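Local coordinates for protein antigen TpF1 (Treponema pallidum, PDB 2FJC) that belongs to the Dps family of mini-ferritins, binds iron and probably oxidises ferrous iron to the ferric state, and may play a structural role in the outer membrane, at residues K31-H36 against E53-V58; Q119-A124 against V131-I136; H38-E43 against E96-S101. All blocks are in the same frame, centred on the assembly; numbering follows the deposited sequence.

The three contacts lie in one ferritin-like helical bundle. Contact 1 pairs helix 8-38 with helix 44-71. Segment 38-43 of contact 3 follows helix 8-38 directly and meets the start of helix 99-127; contact 2 pairs helix 99-127 with helix 130-154. Along the chain, the segments of contacts 1 and 3 alternate, whereas contact 2 comes after both. Contacts 1 and 3, centres about 14 Å apart, touch where Tyr35 packs on Ile97. Both meet the same neighbouring subunit, with which contact 1 shares an iron site. Contact 2 lies on the opposite side of the chain's centre, its centre about 24 Å from that of contact 1 and about 35 Å from that of contact 3.

Contact 1: K31-H36 against E53-V58; sequences KLHNYH and EYYVSV. With FE (Fe (III) ion), chain S.
The rings of His33 and Tyr55 lie face to face, with centroids 3.7 Å apart and planes inclined by 16°. CE1 of His33 sits over the centre of the Tyr55 ring, and NE2 of His33 comes within 3.3 Å of Tyr55 CZ. The edge of Tyr55 is turned toward a face of His36 in a T-shaped pair, with ring planes at 90° and centroids 5.3 Å apart; there Tyr55 CE2 stands above the imidazole, offset toward its rim. Leu32 CB meets the tyrosine near the plane of its ring. This aromatic cluster joins two antiparallel helices of the ferritin-like bundle, 8-38 and 44-71. In Tyr55, chi1 of 66° sets CG between the backbone N and the carbonyl carbon, and the ring beyond it meets both histidines.

His33 is also fixed by a hydrogen bond from ND1 to Tyr29 O and by an edge-to-face meeting with Phe62 of a neighbouring subunit. Asp63 and Glu67 of that subunit share the ferric ion with His36, consistent with the inter-subunit ferroxidase centre of Dps proteins. Tyr55 thus forms a second shell, packed against the histidine that holds the metal and not bonded to the ion itself. On the bundle side of the cluster, Leu32 CD1 fits against the opposing helix, touching CB of both Tyr54 and Tyr55 and lying 3.7 Å from Val58 CG2. His36 NE2 binds the ferric ion at 2.5 Å.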
ATOM      1  N   LYS B  31      -2.229 -17.600 -28.838  1.00 31.04           N
ATOM      2  CA  LYS B  31      -2.247 -16.796 -30.043  1.00 31.23           C
ATOM      3  C   LYS B  31      -1.854 -15.370 -29.679  1.00 31.50           C
ATOM      4  O   LYS B  31      -1.108 -14.713 -30.405  1.00 32.62           O
ATOM      5  CB  LYS B  31      -3.648 -16.835 -30.654  1.00 32.01           C
ATOM      6  CG  LYS B  31      -3.760 -16.302 -32.065  1.00 32.53           C
ATOM      7  CD  LYS B  31      -5.127 -16.667 -32.655  1.00 32.68           C
ATOM      8  CE  LYS B  31      -5.297 -16.110 -34.060  1.00 33.73           C
ATOM      9  NZ  LYS B  31      -6.618 -16.456 -34.628  1.00 33.60           N
ATOM     10  N   LEU B  32      -2.353 -14.893 -28.545  1.00 31.62           N
ATOM     11  CA  LEU B  32      -2.051 -13.541 -28.102  1.00 31.67           C
ATOM     12  C   LEU B  32      -0.564 -13.400 -27.789  1.00 32.46           C
ATOM     13  O   LEU B  32       0.012 -12.329 -27.971  1.00 32.19           O
ATOM     14  CB  LEU B  32      -2.890 -13.184 -26.874  1.00 31.50           C
ATOM     15  CG  LEU B  32      -4.369 -12.936 -27.173  1.00 30.99           C
ATOM     16  CD1 LEU B  32      -5.157 -12.859 -25.876  1.00 29.73           C
ATOM     17  CD2 LEU B  32      -4.508 -11.651 -27.982  1.00 28.15           C
ATOM     18  N   HIS B  33       0.060 -14.470 -27.312  1.00 31.87           N
ATOM     19  CA  HIS B  33       1.484 -14.402 -27.031  1.00 33.89           C
ATOM     20  C   HIS B  33       2.206 -14.263 -28.359  1.00 34.13           C
ATOM     21  O   HIS B  33       3.184 -13.523 -28.468  1.00 36.06           O
ATOM     22  CB  HIS B  33       1.989 -15.655 -26.306  1.00 33.41           C
ATOM     23  CG  HIS B  33       1.777 -15.623 -24.825  1.00 34.92           C
ATOM     24  ND1 HIS B  33       0.545 -15.819 -24.239  1.00 34.27           N
ATOM     25  CD2 HIS B  33       2.646 -15.404 -23.806  1.00 35.26           C
ATOM     26  CE1 HIS B  33       0.663 -15.722 -22.927  1.00 34.67           C
ATOM     27  NE2 HIS B  33       1.928 -15.469 -22.637  1.00 33.35           N
ATOM     28  N   ASN B  34       1.715 -14.970 -29.369  1.00 33.80           N
ATOM     29  CA  ASN B  34       2.312 -14.909 -30.690  1.00 32.20           C
ATOM     30  C   ASN B  34       2.397 -13.444 -31.125  1.00 32.92           C
ATOM     31  O   ASN B  34       3.470 -12.966 -31.471  1.00 34.32           O
ATOM     32  CB  ASN B  34       1.467 -15.701 -31.684  1.00 32.27           C
ATOM     33  CG  ASN B  34       2.182 -15.933 -32.994  1.00 29.68           C
ATOM     34  OD1 ASN B  34       2.752 -15.017 -33.569  1.00 28.45           O
ATOM     35  ND2 ASN B  34       2.146 -17.161 -33.476  1.00 30.06           N
ATOM     36  N   TYR B  35       1.277 -12.725 -31.098  1.00 32.42           N
ATOM     37  CA  TYR B  35       1.295 -11.321 -31.494  1.00 33.18           C
ATOM     38  C   TYR B  35       2.156 -10.512 -30.540  1.00 33.62           C
ATOM     39  O   TYR B  35       2.898  -9.623 -30.952  1.00 36.10           O
ATOM     40  CB  TYR B  35      -0.119 -10.747 -31.517  1.00 32.27           C
ATOM     41  CG  TYR B  35      -1.042 -11.503 -32.439  1.00 34.85           C
ATOM     42  CD1 TYR B  35      -0.611 -11.904 -33.705  1.00 31.88           C
ATOM     43  CD2 TYR B  35      -2.344 -11.824 -32.050  1.00 34.16           C
ATOM     44  CE1 TYR B  35      -1.439 -12.605 -34.549  1.00 33.23           C
ATOM     45  CE2 TYR B  35      -3.188 -12.524 -32.897  1.00 35.15           C
ATOM     46  CZ  TYR B  35      -2.730 -12.916 -34.147  1.00 35.29           C
ATOM     47  OH  TYR B  35      -3.564 -13.636 -34.981  1.00 34.75           O
ATOM     48  N   HIS B  36       2.045 -10.829 -29.260  1.00 32.47           N
ATOM     49  CA  HIS B  36       2.797 -10.156 -28.217  1.00 32.47           C
ATOM     50  C   HIS B  36       4.288 -10.181 -28.549  1.00 32.94           C
ATOM     51  O   HIS B  36       4.992  -9.184 -28.380  1.00 32.19           O
ATOM     52  CB  HIS B  36       2.529 -10.865 -26.877  1.00 31.42           C
ATOM     53  CG  HIS B  36       3.267 -10.287 -25.705  1.00 32.12           C
ATOM     54  ND1 HIS B  36       3.046  -9.005 -25.237  1.00 32.76           N
ATOM     55  CD2 HIS B  36       4.173 -10.843 -24.864  1.00 29.42           C
ATOM     56  CE1 HIS B  36       3.778  -8.802 -24.155  1.00 30.42           C
ATOM     57  NE2 HIS B  36       4.471  -9.902 -23.909  1.00 29.81           N
ATOM     58  N   GLU B  53      -2.100  -7.568 -21.454  1.00 38.11           N
ATOM     59  CA  GLU B  53      -3.306  -7.319 -20.667  1.00 39.02           C
ATOM     60  C   GLU B  53      -4.368  -8.291 -21.160  1.00 37.87           C
ATOM     61  O   GLU B  53      -5.068  -8.918 -20.366  1.00 37.03           O
ATOM     62  CB  GLU B  53      -3.814  -5.890 -20.867  1.00 41.11           C
ATOM     63  CG  GLU B  53      -3.128  -4.833 -20.038  1.00 46.49           C
ATOM     64  CD  GLU B  53      -3.599  -3.426 -20.388  1.00 51.73           C
ATOM     65  OE1 GLU B  53      -4.836  -3.207 -20.504  1.00 51.82           O
ATOM     66  OE2 GLU B  53      -2.725  -2.538 -20.542  1.00 54.53           O
ATOM     67  N   TYR B  54      -4.467  -8.419 -22.481  1.00 35.84           N
ATOM     68  CA  TYR B  54      -5.443  -9.309 -23.083  1.00 35.14           C
ATOM     69  C   TYR B  54      -5.267 -10.763 -22.687  1.00 35.11           C
ATOM     70  O   TYR B  54      -6.231 -11.411 -22.267  1.00 34.72           O
ATOM     71  CB  TYR B  54      -5.416  -9.211 -24.612  1.00 34.61           C
ATOM     72  CG  TYR B  54      -6.020  -7.943 -25.190  1.00 36.20           C
ATOM     73  CD1 TYR B  54      -6.856  -7.120 -24.420  1.00 35.90           C
ATOM     74  CD2 TYR B  54      -5.792  -7.586 -26.522  1.00 34.71           C
ATOM     75  CE1 TYR B  54      -7.448  -5.974 -24.964  1.00 34.93           C
ATOM     76  CE2 TYR B  54      -6.386  -6.446 -27.075  1.00 35.13           C
ATOM     77  CZ  TYR B  54      -7.208  -5.649 -26.293  1.00 34.96           C
ATOM     78  OH  TYR B  54      -7.787  -4.530 -26.841  1.00 36.87           O
ATOM     79  N   TYR B  55      -4.057 -11.299 -22.814  1.00 34.45           N
ATOM     80  CA  TYR B  55      -3.912 -12.699 -22.470  1.00 35.03           C
ATOM     81  C   TYR B  55      -4.039 -12.961 -20.979  1.00 35.02           C
ATOM     82  O   TYR B  55      -4.384 -14.065 -20.574  1.00 36.23           O
ATOM     83  CB  TYR B  55      -2.629 -13.315 -23.077  1.00 36.02           C
ATOM     84  CG  TYR B  55      -1.258 -12.846 -22.604  1.00 35.97           C
ATOM     85  CD1 TYR B  55      -0.846 -13.017 -21.281  1.00 36.30           C
ATOM     86  CD2 TYR B  55      -0.317 -12.365 -23.527  1.00 35.79           C
ATOM     87  CE1 TYR B  55       0.469 -12.735 -20.890  1.00 36.49           C
ATOM     88  CE2 TYR B  55       0.991 -12.080 -23.152  1.00 35.82           C
ATOM     89  CZ  TYR B  55       1.380 -12.270 -21.834  1.00 37.83           C
ATOM     90  OH  TYR B  55       2.685 -12.020 -21.473  1.00 37.44           O
ATOM     91  N   VAL B  56      -3.787 -11.946 -20.162  1.00 33.91           N
ATOM     92  CA  VAL B  56      -3.939 -12.102 -18.722  1.00 32.66           C
ATOM     93  C   VAL B  56      -5.441 -12.202 -18.488  1.00 32.34           C
ATOM     94  O   VAL B  56      -5.917 -13.050 -17.742  1.00 32.47           O
ATOM     95  CB  VAL B  56      -3.370 -10.875 -17.943  1.00 32.86           C
ATOM     96  CG1 VAL B  56      -3.947 -10.836 -16.533  1.00 27.77           C
ATOM     97  CG2 VAL B  56      -1.831 -10.953 -17.896  1.00 28.00           C
ATOM     98  N   SER B  57      -6.184 -11.331 -19.154  1.00 32.15           N
ATOM     99  CA  SER B  57      -7.626 -11.319 -19.039  1.00 33.02           C
ATOM    100  C   SER B  57      -8.221 -12.612 -19.610  1.00 34.90           C
ATOM    101  O   SER B  57      -9.157 -13.187 -19.054  1.00 34.91           O
ATOM    102  CB  SER B  57      -8.190 -10.119 -19.782  1.00 33.38           C
ATOM    103  OG  SER B  57      -9.601 -10.204 -19.857  1.00 37.78           O
ATOM    104  N   VAL B  58      -7.669 -13.071 -20.725  1.00 35.06           N
ATOM    105  CA  VAL B  58      -8.147 -14.282 -21.356  1.00 34.37           C
ATOM    106  C   VAL B  58      -7.933 -15.497 -20.462  1.00 36.16           C
ATOM    107  O   VAL B  58      -8.816 -16.354 -20.342  1.00 35.69           O
ATOM    108  CB  VAL B  58      -7.431 -14.519 -22.716  1.00 33.28           C
ATOM    109  CG1 VAL B  58      -7.514 -15.984 -23.112  1.00 29.19           C
ATOM    110  CG2 VAL B  58      -8.061 -13.646 -23.798  1.00 31.38           C
TER
HETATM  111 FE    FE S 603       6.272 -10.888 -22.555  1.00 53.85          FE

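Contact 2: Q119-A124 against V131-I136; sequences QTQVLA and VTDGII
Residues Thr120, Gln121 and Ala124 meet Thr132, Asp133 and Ile136 in the helical hairpin that closes the chain's four-helix bundle, where helix 99-127 turns back into helix 130-154. The short segments run antiparallel, with N-to-C directions 156° apart and axes 8.3 Å from each other at closest approach. Gln121 and Asp133 are the nearest pair of backbones, their CA atoms 5.1 Å apart.

Apolar branches pack on one side of the interface, the polar ends of Gln121 and Asp133 on the other. Ile136 reaches over in two directions: its CG2 meets Gln121 CB at 3.6 Å, while its CG1 lies 4.0 Å from Thr120 CG2, where the two side chains cross at about a right angle. The CG2 of Ile136 is anti to the backbone N, and CG1 lies beside that N with chi1 -84°, which spreads the two branches over successive residues of the other helix. Closer to the turn, the methyl CB of Ala124 sits 3.8 Å from Asp133 N and 4.1 Å from Thr132 CG2.

The threonines present methyls to the interface and send their hydroxyls to other partners. Thr120 OG1 bonds to His21 NE2 of helix 8-38, whereas Thr132 OG1 bonds to Asp129 OD2 and to Arg68 NE of helix 44-71. The side chains of Gln121 and Asp133 lie side by side, pointing the same way, with amide and carboxylate planes 59° apart. Such a pair, antiparallel and joined by a short turn, makes up the last two helices of a ferritin-like four-helix bundle.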
ATOM      1  N   GLN B 119     -24.432 -16.875 -26.945  1.00 33.99           N
ATOM      2  CA  GLN B 119     -25.316 -18.023 -27.074  1.00 36.06           C
ATOM      3  C   GLN B 119     -25.422 -18.712 -25.722  1.00 34.59           C
ATOM      4  O   GLN B 119     -26.500 -19.136 -25.313  1.00 34.48           O
ATOM      5  CB  GLN B 119     -24.785 -19.005 -28.120  1.00 36.27           C
ATOM      6  CG  GLN B 119     -24.506 -18.359 -29.459  1.00 42.44           C
ATOM      7  CD  GLN B 119     -23.892 -19.325 -30.454  1.00 46.02           C
ATOM      8  OE1 GLN B 119     -23.030 -20.138 -30.103  1.00 46.35           O
ATOM      9  NE2 GLN B 119     -24.323 -19.231 -31.708  1.00 47.31           N
ATOM     10  N   THR B 120     -24.293 -18.809 -25.030  1.00 33.49           N
ATOM     11  CA  THR B 120     -24.261 -19.444 -23.732  1.00 32.24           C
ATOM     12  C   THR B 120     -25.049 -18.625 -22.717  1.00 32.39           C
ATOM     13  O   THR B 120     -25.787 -19.180 -21.907  1.00 31.22           O
ATOM     14  CB  THR B 120     -22.828 -19.604 -23.243  1.00 31.62           C
ATOM     15  OG1 THR B 120     -22.080 -20.337 -24.217  1.00 33.01           O
ATOM     16  CG2 THR B 120     -22.799 -20.361 -21.926  1.00 32.81           C
ATOM     17  N   GLN B 121     -24.914 -17.304 -22.763  1.00 31.71           N
ATOM     18  CA  GLN B 121     -25.640 -16.494 -21.813  1.00 33.33           C
ATOM     19  C   GLN B 121     -27.133 -16.653 -22.033  1.00 33.48           C
ATOM     20  O   GLN B 121     -27.886 -16.703 -21.064  1.00 33.00           O
ATOM     21  CB  GLN B 121     -25.166 -15.024 -21.849  1.00 33.12           C
ATOM     22  CG  GLN B 121     -26.062 -13.960 -22.427  1.00 35.69           C
ATOM     23  CD  GLN B 121     -27.376 -13.754 -21.703  1.00 35.75           C
ATOM     24  OE1 GLN B 121     -27.431 -13.608 -20.482  1.00 35.25           O
ATOM     25  NE2 GLN B 121     -28.451 -13.721 -22.473  1.00 36.22           N
ATOM     26  N   VAL B 122     -27.561 -16.779 -23.289  1.00 32.99           N
ATOM     27  CA  VAL B 122     -28.976 -16.971 -23.588  1.00 33.55           C
ATOM     28  C   VAL B 122     -29.435 -18.311 -23.017  1.00 34.32           C
ATOM     29  O   VAL B 122     -30.486 -18.389 -22.388  1.00 34.13           O
ATOM     30  CB  VAL B 122     -29.250 -16.928 -25.121  1.00 34.23           C
ATOM     31  CG1 VAL B 122     -30.646 -17.447 -25.441  1.00 30.88           C
ATOM     32  CG2 VAL B 122     -29.122 -15.491 -25.619  1.00 33.49           C
ATOM     33  N   LEU B 123     -28.642 -19.359 -23.220  1.00 34.83           N
ATOM     34  CA  LEU B 123     -28.979 -20.679 -22.699  1.00 36.05           C
ATOM     35  C   LEU B 123     -29.117 -20.636 -21.188  1.00 36.24           C
ATOM     36  O   LEU B 123     -30.096 -21.117 -20.622  1.00 34.78           O
ATOM     37  CB  LEU B 123     -27.903 -21.703 -23.048  1.00 36.05           C
ATOM     38  CG  LEU B 123     -27.888 -22.266 -24.471  1.00 39.46           C
ATOM     39  CD1 LEU B 123     -26.732 -23.261 -24.617  1.00 36.65           C
ATOM     40  CD2 LEU B 123     -29.215 -22.953 -24.767  1.00 36.99           C
ATOM     41  N   ALA B 124     -28.117 -20.059 -20.539  1.00 36.39           N
ATOM     42  CA  ALA B 124     -28.104 -19.961 -19.090  1.00 37.18           C
ATOM     43  C   ALA B 124     -29.284 -19.154 -18.572  1.00 37.18           C
ATOM     44  O   ALA B 124     -29.924 -19.529 -17.595  1.00 36.04           O
ATOM     45  CB  ALA B 124     -26.806 -19.338 -18.632  1.00 35.36           C
ATOM     46  N   VAL B 131     -25.879 -18.227 -12.088  1.00 30.05           N
ATOM     47  CA  VAL B 131     -24.435 -18.137 -11.910  1.00 30.31           C
ATOM     48  C   VAL B 131     -23.679 -18.132 -13.238  1.00 30.65           C
ATOM     49  O   VAL B 131     -22.843 -17.262 -13.487  1.00 28.75           O
ATOM     50  CB  VAL B 131     -23.902 -19.289 -11.035  1.00 30.15           C
ATOM     51  CG1 VAL B 131     -22.388 -19.336 -11.084  1.00 26.67           C
ATOM     52  CG2 VAL B 131     -24.363 -19.098  -9.607  1.00 29.74           C
ATOM     53  N   THR B 132     -23.959 -19.105 -14.094  1.00 30.72           N
ATOM     54  CA  THR B 132     -23.276 -19.154 -15.378  1.00 31.10           C
ATOM     55  C   THR B 132     -23.589 -17.890 -16.170  1.00 30.96           C
ATOM     56  O   THR B 132     -22.732 -17.336 -16.850  1.00 33.02           O
ATOM     57  CB  THR B 132     -23.707 -20.376 -16.188  1.00 30.82           C
ATOM     58  OG1 THR B 132     -23.353 -21.561 -15.470  1.00 31.44           O
ATOM     59  CG2 THR B 132     -23.023 -20.382 -17.552  1.00 30.71           C
ATOM     60  N   ASP B 133     -24.823 -17.428 -16.059  1.00 31.03           N
ATOM     61  CA  ASP B 133     -25.267 -16.229 -16.753  1.00 31.31           C
ATOM     62  C   ASP B 133     -24.362 -15.064 -16.361  1.00 30.86           C
ATOM     63  O   ASP B 133     -23.805 -14.378 -17.209  1.00 30.59           O
ATOM     64  CB  ASP B 133     -26.710 -15.929 -16.352  1.00 31.42           C
ATOM     65  CG  ASP B 133     -27.330 -14.810 -17.157  1.00 33.85           C
ATOM     66  OD1 ASP B 133     -26.586 -14.038 -17.809  1.00 34.07           O
ATOM     67  OD2 ASP B 133     -28.579 -14.693 -17.120  1.00 37.07           O
ATOM     68  N   GLY B 134     -24.226 -14.855 -15.058  1.00 32.12           N
ATOM     69  CA  GLY B 134     -23.398 -13.779 -14.542  1.00 31.25           C
ATOM     70  C   GLY B 134     -21.933 -13.894 -14.936  1.00 32.21           C
ATOM     71  O   GLY B 134     -21.283 -12.899 -15.270  1.00 31.13           O
ATOM     72  N   ILE B 135     -21.404 -15.109 -14.902  1.00 30.57           N
ATOM     73  CA  ILE B 135     -20.026 -15.326 -15.278  1.00 31.12           C
ATOM     74  C   ILE B 135     -19.800 -14.958 -16.747  1.00 33.44           C
ATOM     75  O   ILE B 135     -18.884 -14.197 -17.064  1.00 34.24           O
ATOM     76  CB  ILE B 135     -19.612 -16.800 -15.041  1.00 31.30           C
ATOM     77  CG1 ILE B 135     -19.490 -17.065 -13.536  1.00 28.61           C
ATOM     78  CG2 ILE B 135     -18.299 -17.114 -15.770  1.00 26.94           C
ATOM     79  CD1 ILE B 135     -19.182 -18.516 -13.191  1.00 28.32           C
ATOM     80  N   ILE B 136     -20.619 -15.491 -17.648  1.00 34.03           N
ATOM     81  CA  ILE B 136     -20.444 -15.172 -19.062  1.00 34.81           C
ATOM     82  C   ILE B 136     -20.693 -13.697 -19.341  1.00 34.36           C
ATOM     83  O   ILE B 136     -19.952 -13.076 -20.095  1.00 34.35           O
ATOM     84  CB  ILE B 136     -21.365 -16.034 -19.976  1.00 35.57           C
ATOM     85  CG1 ILE B 136     -20.698 -17.377 -20.249  1.00 33.77           C
ATOM     86  CG2 ILE B 136     -21.612 -15.343 -21.307  1.00 32.70           C
ATOM     87  CD1 ILE B 136     -20.580 -18.215 -19.056  1.00 37.51           C
TER

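Contact 3: H38-E43 against E96-S101; sequences HIYGIE and EITIVS
In Tyr40, chi1 of 66° sets CG between the backbone N and the carbonyl carbon, and the ring atoms CD1 and CE1 come near Ile97 O. In Ile99, CG1 is anti to the carbonyl carbon, and chi2 of -180° then extends CD1 toward Gly41 and Glu43. Tyr40 CD1 comes to 3.3 Å from Ile97 O, farther round the ring CE1 meets Glu96 CG at 3.9 Å, and Glu96 and Tyr40 share Lys155 of a neighbouring subunit, in a salt bridge with the carboxylate and a cation-pi contact with the ring.

The backbones run side by side in the same direction over a few residues. Ile97 N donates to His38 O at 3.0 Å with an N-H...O angle of 164°, approaching from above the carbonyl plane. The return bond, from Tyr40 N to Ile97 O, is weak; Ile39 CA lies 3.1 Å from that same oxygen in a CA-H...O contact. This loose parallel pairing, two residues long, brings the end of helix 8-38 beside the start of helix 99-127. Helix 44-71 leads to helix 99-127 through a long crossover, which in Dps proteins carries a short helix, here 80-86.

On the side where Ile39 and Ile97 point, the two cross obliquely, CG2 to CG2 at 4.0 Å, and Ile39 continues onto Phe44, Val47 and Leu51 of helix 44-71. His38 has turned away from the pairing: its ND1 bonds to Asn34 OD1, and its NE2 to Ala76 N of a second neighbouring subunit. The methyl CD1 of Ile99 packs on Gly41 CA and on Glu43, 3.3 Å from Glu43 OE1.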
ATOM      1  N   HIS B  38       5.736 -11.218 -31.751  1.00 33.46           N
ATOM      2  CA  HIS B  38       6.123 -10.911 -33.113  1.00 33.16           C
ATOM      3  C   HIS B  38       5.637  -9.662 -33.808  1.00 33.85           C
ATOM      4  O   HIS B  38       5.957  -9.456 -34.974  1.00 36.73           O
ATOM      5  CB  HIS B  38       5.821 -12.135 -33.963  1.00 31.48           C
ATOM      6  CG  HIS B  38       6.392 -13.394 -33.395  1.00 29.13           C
ATOM      7  ND1 HIS B  38       5.618 -14.487 -33.075  1.00 29.38           N
ATOM      8  CD2 HIS B  38       7.661 -13.721 -33.062  1.00 28.64           C
ATOM      9  CE1 HIS B  38       6.387 -15.437 -32.570  1.00 29.66           C
ATOM     10  NE2 HIS B  38       7.633 -14.997 -32.552  1.00 28.82           N
ATOM     11  N   ILE B  39       4.866  -8.826 -33.133  1.00 33.65           N
ATOM     12  CA  ILE B  39       4.438  -7.600 -33.782  1.00 33.88           C
ATOM     13  C   ILE B  39       5.674  -6.720 -33.887  1.00 33.94           C
ATOM     14  O   ILE B  39       6.678  -6.958 -33.224  1.00 32.68           O
ATOM     15  CB  ILE B  39       3.398  -6.815 -32.960  1.00 34.14           C
ATOM     16  CG1 ILE B  39       3.902  -6.643 -31.520  1.00 33.33           C
ATOM     17  CG2 ILE B  39       2.048  -7.504 -33.030  1.00 35.97           C
ATOM     18  CD1 ILE B  39       3.101  -5.641 -30.707  1.00 31.78           C
ATOM     19  N   TYR B  40       5.597  -5.711 -34.740  1.00 34.95           N
ATOM     20  CA  TYR B  40       6.681  -4.761 -34.913  1.00 34.84           C
ATOM     21  C   TYR B  40       6.036  -3.496 -35.430  1.00 34.80           C
ATOM     22  O   TYR B  40       4.950  -3.526 -36.017  1.00 34.09           O
ATOM     23  CB  TYR B  40       7.728  -5.261 -35.907  1.00 36.02           C
ATOM     24  CG  TYR B  40       7.223  -5.382 -37.322  1.00 37.28           C
ATOM     25  CD1 TYR B  40       6.623  -6.559 -37.773  1.00 36.93           C
ATOM     26  CD2 TYR B  40       7.356  -4.320 -38.217  1.00 37.55           C
ATOM     27  CE1 TYR B  40       6.171  -6.681 -39.082  1.00 36.62           C
ATOM     28  CE2 TYR B  40       6.906  -4.429 -39.523  1.00 38.86           C
ATOM     29  CZ  TYR B  40       6.314  -5.614 -39.950  1.00 39.19           C
ATOM     30  OH  TYR B  40       5.863  -5.725 -41.243  1.00 39.70           O
ATOM     31  N   GLY B  41       6.699  -2.375 -35.197  1.00 36.11           N
ATOM     32  CA  GLY B  41       6.161  -1.103 -35.622  1.00 35.25           C
ATOM     33  C   GLY B  41       6.392  -0.088 -34.521  1.00 36.59           C
ATOM     34  O   GLY B  41       6.712  -0.443 -33.383  1.00 36.16           O
ATOM     35  N   ILE B  42       6.219   1.180 -34.866  1.00 36.34           N
ATOM     36  CA  ILE B  42       6.439   2.263 -33.940  1.00 37.78           C
ATOM     37  C   ILE B  42       5.611   2.158 -32.647  1.00 38.44           C
ATOM     38  O   ILE B  42       6.059   2.589 -31.595  1.00 39.02           O
ATOM     39  CB  ILE B  42       6.196   3.617 -34.667  1.00 38.15           C
ATOM     40  CG1 ILE B  42       7.340   4.586 -34.354  1.00 38.89           C
ATOM     41  CG2 ILE B  42       4.848   4.196 -34.298  1.00 39.18           C
ATOM     42  CD1 ILE B  42       7.498   4.930 -32.893  1.00 41.25           C
ATOM     43  N   GLU B  43       4.425   1.562 -32.719  1.00 38.80           N
ATOM     44  CA  GLU B  43       3.566   1.424 -31.545  1.00 38.42           C
ATOM     45  C   GLU B  43       3.868   0.175 -30.727  1.00 37.55           C
ATOM     46  O   GLU B  43       3.152  -0.138 -29.774  1.00 36.31           O
ATOM     47  CB  GLU B  43       2.091   1.372 -31.958  1.00 41.02           C
ATOM     48  CG  GLU B  43       1.605   2.515 -32.842  1.00 44.69           C
ATOM     49  CD  GLU B  43       1.999   2.358 -34.307  1.00 47.86           C
ATOM     50  OE1 GLU B  43       2.377   1.234 -34.706  1.00 49.36           O
ATOM     51  OE2 GLU B  43       1.912   3.358 -35.064  1.00 49.41           O
ATOM     52  N   GLU B  96       6.372 -12.553 -37.097  1.00 56.37           N
ATOM     53  CA  GLU B  96       6.620 -11.261 -37.719  1.00 54.64           C
ATOM     54  C   GLU B  96       5.311 -10.791 -38.345  1.00 51.74           C
ATOM     55  O   GLU B  96       4.947 -11.202 -39.441  1.00 50.90           O
ATOM     56  CB  GLU B  96       7.695 -11.381 -38.794  1.00 56.21           C
ATOM     57  CG  GLU B  96       7.981 -10.080 -39.505  1.00 59.50           C
ATOM     58  CD  GLU B  96       9.151 -10.192 -40.458  1.00 63.31           C
ATOM     59  OE1 GLU B  96      10.270 -10.504 -39.987  1.00 61.96           O
ATOM     60  OE2 GLU B  96       8.948  -9.967 -41.675  1.00 66.44           O
ATOM     61  N   ILE B  97       4.600  -9.929 -37.639  1.00 49.19           N
ATOM     62  CA  ILE B  97       3.335  -9.436 -38.132  1.00 45.97           C
ATOM     63  C   ILE B  97       3.146  -7.963 -37.814  1.00 44.25           C
ATOM     64  O   ILE B  97       3.633  -7.453 -36.806  1.00 44.07           O
ATOM     65  CB  ILE B  97       2.172 -10.249 -37.524  1.00 46.18           C
ATOM     66  CG1 ILE B  97       0.833  -9.720 -38.041  1.00 47.18           C
ATOM     67  CG2 ILE B  97       2.234 -10.182 -36.006  1.00 45.32           C
ATOM     68  CD1 ILE B  97      -0.367 -10.548 -37.609  1.00 45.86           C
ATOM     69  N   THR B  98       2.438  -7.293 -38.705  1.00 42.13           N
ATOM     70  CA  THR B  98       2.129  -5.885 -38.584  1.00 40.87           C
ATOM     71  C   THR B  98       1.239  -5.640 -37.362  1.00 40.44           C
ATOM     72  O   THR B  98       0.463  -6.510 -36.976  1.00 40.51           O
ATOM     73  CB  THR B  98       1.408  -5.451 -39.877  1.00 39.60           C
ATOM     74  OG1 THR B  98       2.339  -4.780 -40.734  1.00 40.47           O
ATOM     75  CG2 THR B  98       0.237  -4.579 -39.586  1.00 38.51           C
ATOM     76  N   ILE B  99       1.347  -4.460 -36.759  1.00 39.24           N
ATOM     77  CA  ILE B  99       0.529  -4.136 -35.608  1.00 38.76           C
ATOM     78  C   ILE B  99      -0.959  -4.082 -35.962  1.00 39.06           C
ATOM     79  O   ILE B  99      -1.783  -4.685 -35.278  1.00 38.29           O
ATOM     80  CB  ILE B  99       0.966  -2.798 -34.977  1.00 39.30           C
ATOM     81  CG1 ILE B  99       2.265  -3.016 -34.181  1.00 39.23           C
ATOM     82  CG2 ILE B  99      -0.148  -2.242 -34.083  1.00 39.63           C
ATOM     83  CD1 ILE B  99       2.813  -1.766 -33.500  1.00 39.82           C
ATOM     84  N   VAL B 100      -1.312  -3.375 -37.029  1.00 38.41           N
ATOM     85  CA  VAL B 100      -2.716  -3.288 -37.396  1.00 38.65           C
ATOM     86  C   VAL B 100      -3.246  -4.656 -37.794  1.00 38.79           C
ATOM     87  O   VAL B 100      -4.396  -4.983 -37.548  1.00 40.32           O
ATOM     88  CB  VAL B 100      -2.967  -2.296 -38.563  1.00 38.63           C
ATOM     89  CG1 VAL B 100      -2.495  -0.905 -38.182  1.00 36.67           C
ATOM     90  CG2 VAL B 100      -2.278  -2.772 -39.806  1.00 38.14           C
ATOM     91  N   SER B 101      -2.392  -5.464 -38.392  1.00 38.44           N
ATOM     92  CA  SER B 101      -2.788  -6.790 -38.818  1.00 38.91           C
ATOM     93  C   SER B 101      -3.083  -7.672 -37.597  1.00 39.41           C
ATOM     94  O   SER B 101      -4.069  -8.421 -37.581  1.00 40.88           O
ATOM     95  CB  SER B 101      -1.664  -7.386 -39.665  1.00 37.60           C
ATOM     96  OG  SER B 101      -2.120  -8.509 -40.372  1.00 41.53           O
TER